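Local atomic coordinates of flavodoxin, WrbA-like protein (Agrobacterium tumefaciens, PDB entry 3D7N), a protein that probably binds FMN and transfers electrons as a flavodoxin-like protein related to WrbA-type NAD(P)H:quinone dehydrogenases. Residues Ser7-Val12 against Ala54-Phe60. Residues are numbered along the deposited sequence; the frame is centred on the assembly and turned at random.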
ATOM      1  N   SER A   7     -28.399  16.047   2.249  1.00 73.60           N
ATOM      2  CA  SER A   7     -27.311  15.655   1.323  1.00 72.29           C
ATOM      3  C   SER A   7     -27.689  14.724   0.176  1.00 69.27           C
ATOM      4  O   SER A   7     -28.568  13.877   0.301  1.00 68.93           O
ATOM      5  CB  SER A   7     -26.151  15.012   2.110  1.00 72.02           C
ATOM      6  OG  SER A   7     -26.429  13.663   2.483  1.00 71.88           O
ATOM      7  N   ASN A   8     -26.987  14.904  -0.937  1.00 66.58           N
ATOM      8  CA  ASN A   8     -27.102  14.045  -2.098  1.00 63.58           C
ATOM      9  C   ASN A   8     -25.833  13.201  -2.184  1.00 61.10           C
ATOM     10  O   ASN A   8     -24.754  13.711  -2.375  1.00 60.55           O
ATOM     11  CB  ASN A   8     -27.323  14.887  -3.384  1.00 65.20           C
ATOM     12  CG  ASN A   8     -27.237  14.032  -4.686  1.00 68.22           C
ATOM     13  OD1 ASN A   8     -27.778  12.898  -4.745  1.00 73.50           O
ATOM     14  ND2 ASN A   8     -26.554  14.570  -5.729  1.00 71.07           N
ATOM     15  N   THR A   9     -25.993  11.905  -1.980  1.00 58.43           N
ATOM     16  CA  THR A   9     -24.935  10.920  -2.054  1.00 57.14           C
ATOM     17  C   THR A   9     -25.146  10.084  -3.297  1.00 55.21           C
ATOM     18  O   THR A   9     -26.254   9.736  -3.622  1.00 54.53           O
ATOM     19  CB  THR A   9     -24.925  10.040  -0.809  1.00 56.30           C
ATOM     20  OG1 THR A   9     -24.815  10.893   0.326  1.00 54.88           O
ATOM     21  CG2 THR A   9     -23.701   9.020  -0.809  1.00 56.31           C
ATOM     22  N   VAL A  10     -24.076   9.797  -4.022  1.00 54.24           N
ATOM     23  CA  VAL A  10     -24.141   8.902  -5.162  1.00 53.74           C
ATOM     24  C   VAL A  10     -23.285   7.682  -4.900  1.00 53.24           C
ATOM     25  O   VAL A  10     -22.138   7.814  -4.466  1.00 54.11           O
ATOM     26  CB  VAL A  10     -23.646   9.619  -6.437  1.00 54.85           C
ATOM     27  CG1 VAL A  10     -23.278   8.607  -7.532  1.00 54.60           C
ATOM     28  CG2 VAL A  10     -24.706  10.628  -6.922  1.00 51.95           C
ATOM     29  N   VAL A  11     -23.835   6.494  -5.121  1.00 52.47           N
ATOM     30  CA  VAL A  11     -23.035   5.275  -5.119  1.00 51.70           C
ATOM     31  C   VAL A  11     -22.749   4.926  -6.594  1.00 52.64           C
ATOM     32  O   VAL A  11     -23.709   4.701  -7.400  1.00 52.20           O
ATOM     33  CB  VAL A  11     -23.744   4.130  -4.391  1.00 51.52           C
ATOM     34  CG1 VAL A  11     -23.009   2.828  -4.627  1.00 50.01           C
ATOM     35  CG2 VAL A  11     -23.887   4.453  -2.907  1.00 49.24           C
ATOM     36  N   VAL A  12     -21.452   4.943  -6.958  1.00 52.17           N
ATOM     37  CA  VAL A  12     -20.987   4.618  -8.323  1.00 52.09           C
ATOM     38  C   VAL A  12     -20.146   3.350  -8.188  1.00 52.97           C
ATOM     39  O   VAL A  12     -19.203   3.298  -7.382  1.00 52.48           O
ATOM     40  CB  VAL A  12     -20.177   5.795  -8.983  1.00 51.96           C
ATOM     41  CG1 VAL A  12     -18.889   6.132  -8.173  1.00 50.86           C
ATOM     42  CG2 VAL A  12     -19.864   5.491 -10.449  1.00 51.44           C
ATOM     43  N   ALA A  54     -22.673  16.523  -9.329  1.00 50.32           N
ATOM     44  CA  ALA A  54     -23.700  17.230  -8.501  1.00 51.32           C
ATOM     45  C   ALA A  54     -23.820  16.646  -7.091  1.00 51.17           C
ATOM     46  O   ALA A  54     -24.580  17.160  -6.285  1.00 51.59           O
ATOM     47  CB  ALA A  54     -25.086  17.257  -9.195  1.00 49.49           C
ATOM     48  N   ALA A  55     -23.073  15.592  -6.794  1.00 51.49           N
ATOM     49  CA  ALA A  55     -23.173  14.908  -5.476  1.00 51.85           C
ATOM     50  C   ALA A  55     -22.442  15.693  -4.395  1.00 52.10           C
ATOM     51  O   ALA A  55     -21.419  16.346  -4.691  1.00 53.08           O
ATOM     52  CB  ALA A  55     -22.646  13.477  -5.547  1.00 50.55           C
ATOM     53  N   ASP A  56     -22.996  15.670  -3.175  1.00 51.64           N
ATOM     54  CA  ASP A  56     -22.248  16.062  -1.965  1.00 52.00           C
ATOM     55  C   ASP A  56     -21.270  14.964  -1.451  1.00 51.83           C
ATOM     56  O   ASP A  56     -20.318  15.283  -0.742  1.00 51.80           O
ATOM     57  CB  ASP A  56     -23.194  16.430  -0.829  1.00 51.93           C
ATOM     58  CG  ASP A  56     -24.028  17.631  -1.144  1.00 51.76           C
ATOM     59  OD1 ASP A  56     -23.461  18.680  -1.511  1.00 52.76           O
ATOM     60  OD2 ASP A  56     -25.257  17.517  -0.990  1.00 54.91           O
ATOM     61  N   ALA A  57     -21.553  13.698  -1.791  1.00 51.51           N
ATOM     62  CA  ALA A  57     -20.759  12.544  -1.395  1.00 51.26           C
ATOM     63  C   ALA A  57     -20.771  11.540  -2.538  1.00 51.14           C
ATOM     64  O   ALA A  57     -21.788  11.377  -3.185  1.00 51.11           O
ATOM     65  CB  ALA A  57     -21.276  11.900  -0.125  1.00 50.07           C
ATOM     66  N   ILE A  58     -19.604  10.937  -2.788  1.00 51.46           N
ATOM     67  CA  ILE A  58     -19.377   9.903  -3.827  1.00 52.01           C
ATOM     68  C   ILE A  58     -18.794   8.710  -3.119  1.00 51.61           C
ATOM     69  O   ILE A  58     -17.772   8.821  -2.429  1.00 51.15           O
ATOM     70  CB  ILE A  58     -18.387  10.349  -4.945  1.00 51.47           C
ATOM     71  CG1 ILE A  58     -18.912  11.610  -5.640  1.00 53.46           C
ATOM     72  CG2 ILE A  58     -18.198   9.242  -5.961  1.00 51.41           C
ATOM     73  CD1 ILE A  58     -17.904  12.305  -6.593  1.00 51.64           C
ATOM     74  N   ILE A  59     -19.496   7.592  -3.235  1.00 51.55           N
ATOM     75  CA  ILE A  59     -19.050   6.352  -2.646  1.00 51.47           C
ATOM     76  C   ILE A  59     -18.749   5.391  -3.793  1.00 51.21           C
ATOM     77  O   ILE A  59     -19.602   5.079  -4.590  1.00 50.79           O
ATOM     78  CB  ILE A  59     -20.085   5.740  -1.679  1.00 51.25           C
ATOM     79  CG1 ILE A  59     -20.553   6.780  -0.649  1.00 50.89           C
ATOM     80  CG2 ILE A  59     -19.502   4.491  -0.972  1.00 50.42           C
ATOM     81  CD1 ILE A  59     -21.631   6.217   0.384  1.00 51.53           C
ATOM     82  N   PHE A  60     -17.511   4.947  -3.838  1.00 51.05           N
ATOM     83  CA  PHE A  60     -16.993   4.065  -4.855  1.00 51.13           C
ATOM     84  C   PHE A  60     -17.176   2.581  -4.481  1.00 50.90           C
ATOM     85  O   PHE A  60     -16.790   2.158  -3.413  1.00 49.86           O
ATOM     86  CB  PHE A  60     -15.483   4.298  -4.961  1.00 51.24           C
ATOM     87  CG  PHE A  60     -15.064   5.694  -5.461  1.00 50.23           C
ATOM     88  CD1 PHE A  60     -15.600   6.246  -6.575  1.00 50.62           C
ATOM     89  CD2 PHE A  60     -14.058   6.391  -4.820  1.00 52.36           C
ATOM     90  CE1 PHE A  60     -15.172   7.508  -7.021  1.00 50.91           C
ATOM     91  CE2 PHE A  60     -13.611   7.604  -5.274  1.00 52.21           C
ATOM     92  CZ  PHE A  60     -14.165   8.166  -6.367  1.00 50.96           C
TER
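Two neighbouring parallel strands, 9-12 and 57-60, pair here in the central sheet of the chain, and they illustrate how a parallel ladder is built and how its N-terminal end is finished by a side chain. The short strand axes approach to 4.8 Å at 20°. V10 lies opposite I58 but bonds to the residues flanking it: V10 N donates to A57 O (2.9 Å) and V10 O accepts from I59 N (2.9 Å). The next rung runs from V12 N to I59 O at 3.0 Å. CA-H...O contacts, such as T9 CA to A57 O (3.4 Å), fill in between.

At the N-terminal end A57 N to N8 O (3.3 Å) continues the ladder, but D56 N also donates to N8 O (2.8 Å) and the D56 carboxylate takes N8 N (OD2, 3.1 Å).

The two faces then diverge. T9, V11, A57 and I59 meet helices 19-31 and 167-186, with T9 CG2 3.7 Å from I59 CD1. V10, V12 and I58 pack against helix 46-54 on the other face, where V12 CG1 also touches the edge of the F60 ring (CD1, 3.7 Å).

With T34 and H36 of strand 34-37 bonded to the far edge of strand 9-12, the latter lies between its two partners, as expected of the first strand in the three-layered, alpha/beta/alpha flavodoxin-like fold.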